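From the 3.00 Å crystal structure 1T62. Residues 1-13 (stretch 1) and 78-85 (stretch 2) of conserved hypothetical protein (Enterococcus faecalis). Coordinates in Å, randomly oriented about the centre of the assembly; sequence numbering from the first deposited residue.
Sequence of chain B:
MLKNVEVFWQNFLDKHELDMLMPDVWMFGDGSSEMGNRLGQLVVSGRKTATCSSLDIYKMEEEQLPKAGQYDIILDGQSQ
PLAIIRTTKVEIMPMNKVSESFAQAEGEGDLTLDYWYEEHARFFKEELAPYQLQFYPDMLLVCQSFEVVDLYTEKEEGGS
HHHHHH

Stretch 1, residues 1-13: MLKNVEVFWQNFL
Stretch 2 (78-85) QSQPLAII

The contact is an apolar packing of an N-terminal helix against a strand, with no hydrogen bond crossing between them and 468 Å² buried in total. Helix 2-13 and strand 81-85 run in nearly the same direction, their axes 28° apart (signed crossing angle -28°) and 9.5 Å apart at closest approach. CA distances of 7.5 Å for Met1-Gln80 and 8.0 Å for Trp9-Ile84 set the register. Helical phi/psi values lie near -60/-45, and i to i+4 bonds, such as Phe8 N to Asn4 O (2.8 Å), hold the helix. Ile84 is extended (-116/143); Leu82 (-110/-64) departs from regular strand values.

Asn4 (chi1 m), Phe8 and Phe12 (both t), spaced four apart, point toward the strand; Pro81 and Ile84 point back, whereas Leu82 and Ala83 point away. Phe8 meets both partners through carbon: CD1 lies 4.0 Å from Pro81 CB, and CZ a tight 3.2 Å from Ile84 CG2. Its edge meets the backbone at Ala83 C, 3.7 Å from Phe8 CE1. Ile84 (chi1 127°, chi2 91°, both off-well) places CG1 over one face of Phe12, 4.4 Å from CE1, and CD1 at the Trp9 (chi1 t) edge, 4.5 Å from NE1. Asn4's aliphatic CB makes van der Waals contact with Pro81 CG (4.1 Å), while Met1's methyl CE closely approaches polar Gln80 (chi1 m) NE2, at 3.2 Å.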

# COMPACT_ATOMS: atom_id res chain seq x y z
N MET B 1 7.84 9.05 -2.35
CA MET B 1 7.31 7.71 -2.75
C MET B 1 7.22 7.56 -4.28
O MET B 1 7.46 6.48 -4.83
CB MET B 1 5.94 7.46 -2.10
CG MET B 1 5.92 6.22 -1.18
SD MET B 1 5.25 6.45 0.51
CE MET B 1 6.75 6.51 1.51
N LEU B 2 6.87 8.65 -4.96
CA LEU B 2 6.80 8.66 -6.41
C LEU B 2 8.24 8.43 -6.84
O LEU B 2 8.52 7.67 -7.76
CB LEU B 2 6.30 10.02 -6.91
CG LEU B 2 6.22 10.39 -8.40
CD1 LEU B 2 7.28 11.43 -8.75
CD2 LEU B 2 6.37 9.14 -9.26
N LYS B 3 9.15 9.09 -6.13
CA LYS B 3 10.58 8.99 -6.39
C LYS B 3 11.16 7.62 -6.04
O LYS B 3 12.11 7.17 -6.67
CB LYS B 3 11.33 10.08 -5.61
CG LYS B 3 11.16 11.47 -6.18
CD LYS B 3 11.90 11.58 -7.49
CE LYS B 3 11.59 12.87 -8.23
NZ LYS B 3 10.22 12.88 -8.85
N ASN B 4 10.59 6.96 -5.05
CA ASN B 4 11.08 5.65 -4.66
C ASN B 4 11.01 4.72 -5.85
O ASN B 4 11.95 3.96 -6.11
CB ASN B 4 10.24 5.08 -3.53
CG ASN B 4 10.16 6.00 -2.36
OD1 ASN B 4 9.95 7.21 -2.52
ND2 ASN B 4 10.32 5.45 -1.16
N VAL B 5 9.90 4.78 -6.59
CA VAL B 5 9.71 3.93 -7.76
C VAL B 5 10.58 4.45 -8.88
O VAL B 5 11.25 3.68 -9.56
CB VAL B 5 8.24 3.91 -8.22
CG1 VAL B 5 7.98 2.66 -9.02
CG2 VAL B 5 7.30 3.96 -7.03
N GLU B 6 10.57 5.76 -9.08
CA GLU B 6 11.39 6.37 -10.13
C GLU B 6 12.84 5.90 -9.94
O GLU B 6 13.51 5.54 -10.91
CB GLU B 6 11.30 7.90 -10.03
CG GLU B 6 12.03 8.66 -11.13
CD GLU B 6 12.15 10.15 -10.83
OE1 GLU B 6 11.10 10.78 -10.52
OE2 GLU B 6 13.28 10.69 -10.91
N VAL B 7 13.28 5.88 -8.68
CA VAL B 7 14.63 5.47 -8.27
C VAL B 7 14.88 3.96 -8.39
O VAL B 7 15.90 3.51 -8.93
CB VAL B 7 14.89 5.90 -6.80
CG1 VAL B 7 16.17 5.27 -6.26
CG2 VAL B 7 14.98 7.43 -6.70
N PHE B 8 13.95 3.17 -7.88
CA PHE B 8 14.07 1.72 -7.95
C PHE B 8 14.29 1.32 -9.40
O PHE B 8 15.25 0.64 -9.74
CB PHE B 8 12.78 1.09 -7.42
CG PHE B 8 12.75 -0.42 -7.47
CD1 PHE B 8 11.52 -1.09 -7.60
CD2 PHE B 8 13.90 -1.18 -7.30
CE1 PHE B 8 11.45 -2.48 -7.54
CE2 PHE B 8 13.84 -2.57 -7.24
CZ PHE B 8 12.61 -3.22 -7.37
N TRP B 9 13.40 1.78 -10.28
CA TRP B 9 13.51 1.42 -11.68
C TRP B 9 14.76 1.97 -12.30
O TRP B 9 15.43 1.29 -13.08
CB TRP B 9 12.28 1.89 -12.45
CG TRP B 9 12.07 1.05 -13.67
CD1 TRP B 9 11.87 -0.31 -13.72
CD2 TRP B 9 12.15 1.49 -15.01
NE1 TRP B 9 11.82 -0.74 -15.02
CE2 TRP B 9 12.00 0.35 -15.84
CE3 TRP B 9 12.34 2.74 -15.60
CZ2 TRP B 9 12.03 0.42 -17.22
CZ3 TRP B 9 12.37 2.82 -16.97
CH2 TRP B 9 12.22 1.67 -17.77
N GLN B 10 15.07 3.23 -11.98
CA GLN B 10 16.28 3.88 -12.48
C GLN B 10 17.43 2.92 -12.16
O GLN B 10 18.13 2.45 -13.06
CB GLN B 10 16.46 5.22 -11.74
CG GLN B 10 17.59 6.12 -12.21
CD GLN B 10 17.81 7.32 -11.28
OE1 GLN B 10 16.92 8.15 -11.08
NE2 GLN B 10 19.00 7.40 -10.69
N ASN B 11 17.61 2.60 -10.89
CA ASN B 11 18.67 1.68 -10.50
C ASN B 11 18.61 0.43 -11.38
O ASN B 11 19.65 -0.11 -11.76
CB ASN B 11 18.55 1.28 -9.03
CG ASN B 11 18.78 2.45 -8.05
OD1 ASN B 11 19.50 3.42 -8.35
ND2 ASN B 11 18.18 2.34 -6.86
N PHE B 12 17.41 -0.03 -11.70
CA PHE B 12 17.26 -1.24 -12.52
C PHE B 12 17.86 -1.08 -13.92
O PHE B 12 18.57 -1.96 -14.38
CB PHE B 12 15.78 -1.64 -12.65
CG PHE B 12 15.56 -2.86 -13.50
CD1 PHE B 12 15.88 -4.13 -13.03
CD2 PHE B 12 15.05 -2.75 -14.80
CE1 PHE B 12 15.70 -5.27 -13.83
CE2 PHE B 12 14.88 -3.88 -15.61
CZ PHE B 12 15.20 -5.14 -15.12
N LEU B 13 17.57 0.03 -14.59
CA LEU B 13 18.08 0.26 -15.94
C LEU B 13 19.60 0.36 -15.99
O LEU B 13 20.22 0.10 -17.02
CB LEU B 13 17.49 1.55 -16.51
CG LEU B 13 15.97 1.63 -16.62
CD1 LEU B 13 15.58 2.98 -17.19
CD2 LEU B 13 15.45 0.50 -17.51
N GLN B 78 1.99 -1.93 1.93
CA GLN B 78 2.21 -0.55 2.35
C GLN B 78 2.59 0.35 1.19
O GLN B 78 3.29 1.34 1.38
CB GLN B 78 3.31 -0.45 3.40
CG GLN B 78 2.95 -1.07 4.71
CD GLN B 78 3.07 -2.57 4.69
OE1 GLN B 78 2.60 -3.25 5.60
NE2 GLN B 78 3.72 -3.09 3.66
N SER B 79 2.13 0.01 -0.00
CA SER B 79 2.41 0.80 -1.19
C SER B 79 3.89 1.17 -1.32
O SER B 79 4.24 2.22 -1.86
CB SER B 79 1.55 2.06 -1.19
OG SER B 79 0.18 1.72 -0.99
N GLN B 80 4.76 0.30 -0.82
CA GLN B 80 6.19 0.52 -0.90
C GLN B 80 6.71 -0.41 -1.99
O GLN B 80 6.24 -1.54 -2.12
CB GLN B 80 6.84 0.17 0.43
CG GLN B 80 6.39 1.01 1.59
CD GLN B 80 6.85 2.45 1.47
OE1 GLN B 80 8.04 2.71 1.33
NE2 GLN B 80 5.90 3.38 1.52
N PRO B 81 7.67 0.04 -2.80
CA PRO B 81 8.23 -0.80 -3.87
C PRO B 81 8.73 -2.12 -3.34
O PRO B 81 9.45 -2.16 -2.34
CB PRO B 81 9.34 0.06 -4.47
CG PRO B 81 9.63 1.06 -3.41
CD PRO B 81 8.29 1.37 -2.82
N LEU B 82 8.36 -3.20 -4.02
CA LEU B 82 8.71 -4.55 -3.62
C LEU B 82 9.72 -5.21 -4.55
O LEU B 82 10.82 -5.55 -4.15
CB LEU B 82 7.44 -5.40 -3.58
CG LEU B 82 7.18 -6.31 -2.40
CD1 LEU B 82 6.01 -7.22 -2.76
CD2 LEU B 82 8.40 -7.13 -2.07
N ALA B 83 9.32 -5.42 -5.80
CA ALA B 83 10.20 -6.03 -6.78
C ALA B 83 9.69 -5.70 -8.16
O ALA B 83 8.57 -5.21 -8.31
CB ALA B 83 10.23 -7.54 -6.60
N ILE B 84 10.51 -5.92 -9.17
CA ILE B 84 10.06 -5.67 -10.53
C ILE B 84 10.05 -7.03 -11.26
O ILE B 84 10.89 -7.90 -11.02
CB ILE B 84 10.94 -4.59 -11.24
CG1 ILE B 84 11.45 -5.12 -12.57
CG2 ILE B 84 12.05 -4.11 -10.36
CD1 ILE B 84 10.51 -4.80 -13.69
N ILE B 85 9.05 -7.22 -12.12
CA ILE B 85 8.89 -8.48 -12.82
C ILE B 85 8.77 -8.35 -14.33
O ILE B 85 8.43 -7.29 -14.86
CB ILE B 85 7.64 -9.18 -12.31
CG1 ILE B 85 6.40 -8.35 -12.64
CG2 ILE B 85 7.72 -9.32 -10.80
CD1 ILE B 85 5.11 -9.05 -12.33